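Local atomic coordinates of Ser-thr phosphatase MSPP (Mycobacterium smegmatis, PDB entry 2JFS), a protein that probably removes phosphate groups from phosphorylated serine and threonine residues of proteins, as a metal-dependent phosphatase of the PP2C family that binds manganese. Residues L31-D36 / L92-V97; L126-S131 / G167-G172. All coordinates share one frame; numbering follows the deposited sequence.

Overall arrangement
Both interactions reach the same antiparallel sheet, in strand order 23-28, 31-38, 89-96, 106-110, 169-172. Interaction 1 pairs segments 31-36 and 92-97, on the inner strands 31-38 and 89-96. Interaction 2 sits at one border of that sheet, where strand 169-172 meets the loop 126-131. Their centres are 12 Å apart, and their nearest atoms come within about 5 Å without touching. Strand 106-110 lies between them. The metal site is reached directly from interaction 1, because Asp36 bridges two manganese ions. Interaction 2 stays further off, with the side chain of His130 about 12 Å from a bound manganese ion and about 6 Å from the side chain of the metal ligand Asp112.

Interaction 1 of 2, residues L31-D36 / L92-V97. With MN (manganese (II) ion), chain B; MN (manganese (II) ion), chain C.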
loop_
_atom_site.group_PDB
_atom_site.type_symbol
_atom_site.label_atom_id
_atom_site.label_comp_id
_atom_site.label_asym_id
_atom_site.label_seq_id
_atom_site.Cartn_x
_atom_site.Cartn_y
_atom_site.Cartn_z
ATOM N N LEU A 31 -2.811 3.480 12.733
ATOM C CA LEU A 31 -2.784 2.450 11.698
ATOM C C LEU A 31 -3.256 2.976 10.332
ATOM O O LEU A 31 -4.362 3.544 10.224
ATOM C CB LEU A 31 -3.654 1.267 12.142
ATOM C CG LEU A 31 -3.711 0.144 11.108
ATOM C CD1 LEU A 31 -2.343 -0.525 10.871
ATOM C CD2 LEU A 31 -4.755 -0.869 11.522
ATOM N N TYR A 32 -2.425 2.780 9.303
ATOM C CA TYR A 32 -2.689 3.273 7.961
ATOM C C TYR A 32 -2.419 2.139 7.002
ATOM O O TYR A 32 -1.437 1.424 7.170
ATOM C CB TYR A 32 -1.764 4.442 7.656
ATOM C CG TYR A 32 -2.023 5.582 8.603
ATOM C CD1 TYR A 32 -2.968 6.560 8.298
ATOM C CD2 TYR A 32 -1.381 5.657 9.835
ATOM C CE1 TYR A 32 -3.254 7.601 9.202
ATOM C CE2 TYR A 32 -1.647 6.684 10.734
ATOM C CZ TYR A 32 -2.586 7.654 10.405
ATOM O OH TYR A 32 -2.891 8.686 11.296
ATOM N N ALA A 33 -3.250 1.984 5.979
ATOM C CA ALA A 33 -3.045 0.865 5.037
ATOM C C ALA A 33 -3.688 1.080 3.685
ATOM O O ALA A 33 -4.668 1.867 3.557
ATOM C CB ALA A 33 -3.591 -0.437 5.656
ATOM N N VAL A 34 -3.124 0.430 2.671
ATOM C CA VAL A 34 -3.735 0.324 1.362
ATOM C C VAL A 34 -3.810 -1.153 1.014
ATOM O O VAL A 34 -2.882 -1.927 1.323
ATOM C CB VAL A 34 -2.904 1.054 0.297
ATOM C CG1 VAL A 34 -3.427 0.772 -1.099
ATOM C CG2 VAL A 34 -2.944 2.557 0.558
ATOM N N ALA A 35 -4.899 -1.550 0.360
ATOM C CA ALA A 35 -5.046 -2.914 -0.166
ATOM C C ALA A 35 -5.543 -2.816 -1.613
ATOM O O ALA A 35 -6.539 -2.149 -1.867
ATOM C CB ALA A 35 -6.041 -3.736 0.712
ATOM N N ASP A 36 -4.817 -3.425 -2.545
ATOM C CA ASP A 36 -5.157 -3.399 -3.970
ATOM C C ASP A 36 -5.680 -4.767 -4.381
ATOM O O ASP A 36 -4.929 -5.730 -4.496
ATOM C CB ASP A 36 -3.918 -2.995 -4.775
ATOM C CG ASP A 36 -4.184 -2.936 -6.258
ATOM O OD1 ASP A 36 -5.272 -3.370 -6.690
ATOM O OD2 ASP A 36 -3.248 -2.484 -6.955
ATOM N N LEU A 92 -1.542 -5.924 0.430
ATOM C CA LEU A 92 -1.731 -5.201 1.684
ATOM C C LEU A 92 -0.442 -4.546 2.065
ATOM O O LEU A 92 0.585 -5.245 2.157
ATOM C CB LEU A 92 -2.228 -6.150 2.815
ATOM C CG LEU A 92 -2.454 -5.480 4.188
ATOM C CD1 LEU A 92 -3.371 -4.299 4.117
ATOM C CD2 LEU A 92 -2.981 -6.471 5.220
ATOM N N THR A 93 -0.442 -3.231 2.279
ATOM C CA THR A 93 0.700 -2.569 2.882
ATOM C C THR A 93 0.137 -1.766 4.044
ATOM O O THR A 93 -0.766 -0.916 3.847
ATOM C CB THR A 93 1.407 -1.642 1.882
ATOM O OG1 THR A 93 1.935 -2.479 0.860
ATOM C CG2 THR A 93 2.547 -0.870 2.585
ATOM N N ALA A 94 0.661 -2.016 5.231
ATOM C CA ALA A 94 0.180 -1.324 6.430
ATOM C C ALA A 94 1.338 -0.701 7.198
ATOM O O ALA A 94 2.424 -1.295 7.245
ATOM C CB ALA A 94 -0.621 -2.281 7.326
ATOM N N VAL A 95 1.108 0.495 7.739
ATOM C CA VAL A 95 2.044 1.177 8.645
ATOM C C VAL A 95 1.356 1.377 9.996
ATOM O O VAL A 95 0.253 1.889 10.034
ATOM C CB VAL A 95 2.448 2.563 8.094
ATOM C CG1 VAL A 95 3.360 3.301 9.077
ATOM C CG2 VAL A 95 3.126 2.420 6.758
ATOM N N ALA A 96 2.012 0.978 11.075
ATOM C CA ALA A 96 1.558 1.331 12.422
ATOM C C ALA A 96 2.578 2.283 13.019
ATOM O O ALA A 96 3.766 1.944 13.172
ATOM C CB ALA A 96 1.377 0.103 13.300
ATOM N N VAL A 97 2.117 3.486 13.331
ATOM C CA VAL A 97 3.012 4.513 13.820
ATOM C C VAL A 97 3.104 4.363 15.359
ATOM O O VAL A 97 2.569 5.170 16.122
ATOM C CB VAL A 97 2.563 5.931 13.377
ATOM C CG1 VAL A 97 3.639 6.936 13.755
ATOM C CG2 VAL A 97 2.260 5.987 11.873
HETATM MN MN MN B . -6.461 -3.968 -8.274
HETATM MN MN MN C . -3.490 -1.791 -9.038
HETATM O O HOH W 1 -8.190 -4.408 -9.763
HETATM O O HOH W 2 -5.514 -2.547 -9.792
HETATM O O HOH W 3 -7.633 -2.169 -7.648
HETATM O O HOH W 4 -4.569 -0.132 -8.031
#
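Tyr32 and Val95 form an antiparallel hydrogen-bonded pair, and Val34 and Thr93 form the next one. Tyr32 N gives a bond of 2.9 Å to Val95 O, and Val95 N returns one of 2.8 Å to Tyr32 O. Val34 and Thr93 exchange a similar pair. Between them lies the non-hydrogen-bonded pair of Ala33 and Ala94, the tightest part of the contact. The CA atoms of Ala33 and Ala94 are 4.1 Å apart, and the methyl of Ala33 (CB) lies 3.9 Å from that of Ala94 (CB). The small side chains probably help the strands come this close.

Leu31 and Leu92 extend this apolar face. In Leu92, CG is anti to the backbone N (chi1 180°), and CD1 then reaches back to the methyls of Ala33 and Ala35. Helix 42-59 packs on this side, with Leu50 touching both Ala35 and Leu92. The two segments belong to inner strands of one sheet of the PP2C beta-sandwich. Tyr32, Val34, Thr93 and Val95 face the other sheet and all touch Ile183 there.

Side-chain contact between the segments is looser on this second face. Tyr32 CE2 meets Val97 CG2 at 4.1 Å, approaching at a slant. Thr93 OG1 turns instead to the backbone oxygen of Ser113.

At the C-terminal end of segment 31-36, Asp36 turns to the metal ions and their bound waters, while Thr91 holds its backbone to strand 89-96. A fully extended first torsion (chi1 -180°) carries the carboxylate away from segment 92-97. OD1 of Asp36 binds one manganese at 2.1 Å, and OD2 of Asp36 binds the other at 2.2 Å. Water 2 also bridges the two ions. Gly37 O is another ligand of the first ion, while Asp186 and Asp224 join Asp36 on the second.

Interaction 2 of 2, residues L126-S131 / G167-G172; sequences LTDDHS and GPDVFG
His130 and Asp169 are brought together by similar first torsions, chi1 -46° and -74°, each placing CG opposite the carbonyl carbon. The carboxylate of Asp169 thus meets the edge of the His130 ring. Asp169 OD2 lies near the ring plane, 2.9 Å from His130 CE1, and the carboxylate plane is turned 78° from the ring. This is a polar contact through a ring carbon. His130 NE2 is directed to Asn109 O in a weak hydrogen bond.

Water 5 joins the segments. It accepts from Asp128 N at 2.9 Å and donates to Asp169 OD2 at 2.8 Å. The carboxylates of Asp128 and Asp169 come within 3.9 Å between their OD2 atoms, a like-charge approach probably eased by the salt bridge from Asp169 OD1 to Arg158.

At the other end, Phe171 lays the CZ end of its ring against the loop. Phe171 CZ lies 3.4 Å from Leu126 O, and Thr127 CG2 sits at the ring edge, 3.9 Å from Phe171 CZ.

The contact thus lays the loop between strand 122-125 and helix 132-138 against border strand 169-172, whose Asp169 and Phe171 pair with strand 106-110.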
loop_
_atom_site.group_PDB
_atom_site.type_symbol
_atom_site.label_atom_id
_atom_site.label_comp_id
_atom_site.label_asym_id
_atom_site.label_seq_id
_atom_site.Cartn_x
_atom_site.Cartn_y
_atom_site.Cartn_z
ATOM N N LEU A 126 10.532 2.389 0.357
ATOM C CA LEU A 126 11.062 1.598 1.477
ATOM C C LEU A 126 10.761 0.100 1.369
ATOM O O LEU A 126 11.509 -0.717 1.936
ATOM C CB LEU A 126 10.528 2.110 2.843
ATOM C CG LEU A 126 10.783 3.584 3.137
ATOM C CD1 LEU A 126 10.317 3.857 4.556
ATOM C CD2 LEU A 126 12.275 3.893 2.989
ATOM N N THR A 127 9.670 -0.249 0.688
ATOM C CA THR A 127 9.236 -1.622 0.603
ATOM C C THR A 127 9.808 -2.272 -0.659
ATOM O O THR A 127 10.118 -1.572 -1.652
ATOM C CB THR A 127 7.727 -1.721 0.585
ATOM O OG1 THR A 127 7.209 -0.760 -0.342
ATOM C CG2 THR A 127 7.149 -1.445 2.002
ATOM N N ASP A 128 9.941 -3.603 -0.611
ATOM C CA ASP A 128 10.129 -4.395 -1.829
ATOM C C ASP A 128 8.795 -4.781 -2.483
ATOM O O ASP A 128 7.799 -5.055 -1.776
ATOM C CB ASP A 128 10.882 -5.679 -1.466
ATOM C CG ASP A 128 12.233 -5.416 -0.797
ATOM O OD1 ASP A 128 12.972 -4.548 -1.279
ATOM O OD2 ASP A 128 12.550 -6.099 0.203
ATOM N N ASP A 129 8.767 -4.799 -3.814
ATOM C CA ASP A 129 7.573 -5.205 -4.544
ATOM C C ASP A 129 7.610 -6.710 -4.782
ATOM O O ASP A 129 8.574 -7.239 -5.372
ATOM C CB ASP A 129 7.495 -4.508 -5.899
ATOM C CG ASP A 129 7.266 -3.003 -5.760
ATOM O OD1 ASP A 129 6.340 -2.622 -5.030
ATOM O OD2 ASP A 129 8.023 -2.212 -6.371
ATOM N N HIS A 130 6.560 -7.406 -4.366
ATOM C CA HIS A 130 6.459 -8.856 -4.628
ATOM C C HIS A 130 5.704 -9.015 -5.958
ATOM O O HIS A 130 4.532 -9.440 -5.993
ATOM C CB HIS A 130 5.751 -9.582 -3.476
ATOM C CG HIS A 130 6.245 -9.185 -2.125
ATOM N ND1 HIS A 130 7.573 -9.220 -1.739
ATOM C CD2 HIS A 130 5.558 -8.726 -1.058
ATOM C CE1 HIS A 130 7.670 -8.792 -0.479
ATOM N NE2 HIS A 130 6.457 -8.471 -0.058
ATOM N N SER A 131 6.393 -8.659 -7.029
ATOM C CA SER A 131 5.918 -8.932 -8.379
ATOM C C SER A 131 7.114 -9.501 -9.124
ATOM O O SER A 131 8.240 -9.371 -8.657
ATOM C CB SER A 131 5.507 -7.647 -9.058
ATOM O OG SER A 131 6.628 -6.764 -9.136
ATOM N N GLY A 167 3.556 -15.042 3.820
ATOM C CA GLY A 167 4.693 -14.514 4.554
ATOM C C GLY A 167 4.938 -13.087 4.085
ATOM O O GLY A 167 5.586 -12.850 3.079
ATOM N N PRO A 168 4.352 -12.125 4.802
ATOM C CA PRO A 168 4.609 -10.704 4.492
ATOM C C PRO A 168 6.002 -10.279 4.922
ATOM O O PRO A 168 6.612 -10.972 5.762
ATOM C CB PRO A 168 3.585 -9.969 5.355
ATOM C CG PRO A 168 3.323 -10.942 6.511
ATOM C CD PRO A 168 3.411 -12.303 5.928
ATOM N N ASP A 169 6.513 -9.183 4.340
ATOM C CA ASP A 169 7.721 -8.542 4.855
ATOM C C ASP A 169 7.291 -7.659 6.020
ATOM O O ASP A 169 6.229 -7.044 5.985
ATOM C CB ASP A 169 8.393 -7.686 3.786
ATOM C CG ASP A 169 9.107 -8.522 2.742
ATOM O OD1 ASP A 169 9.350 -9.736 3.001
ATOM O OD2 ASP A 169 9.438 -7.926 1.673
ATOM N N VAL A 170 8.094 -7.625 7.066
ATOM C CA VAL A 170 7.753 -6.917 8.301
ATOM C C VAL A 170 9.048 -6.271 8.760
ATOM O O VAL A 170 10.010 -7.012 9.102
ATOM C CB VAL A 170 7.283 -7.875 9.422
ATOM C CG1 VAL A 170 6.982 -7.098 10.709
ATOM C CG2 VAL A 170 6.076 -8.682 8.989
ATOM N N PHE A 171 9.069 -4.943 8.829
ATOM C CA PHE A 171 10.261 -4.210 9.233
ATOM C C PHE A 171 10.027 -2.837 9.875
ATOM O O PHE A 171 9.042 -2.149 9.566
ATOM C CB PHE A 171 11.250 -4.121 8.058
ATOM C CG PHE A 171 10.768 -3.298 6.911
ATOM C CD1 PHE A 171 11.205 -1.982 6.761
ATOM C CD2 PHE A 171 9.889 -3.833 5.965
ATOM C CE1 PHE A 171 10.781 -1.195 5.682
ATOM C CE2 PHE A 171 9.438 -3.049 4.873
ATOM C CZ PHE A 171 9.896 -1.742 4.740
ATOM N N GLY A 172 10.924 -2.448 10.788
ATOM C CA GLY A 172 10.882 -1.123 11.420
ATOM C C GLY A 172 11.255 -0.043 10.416
ATOM O O GLY A 172 12.174 -0.246 9.614
HETATM O O HOH W 5 9.229 -5.147 1.796
#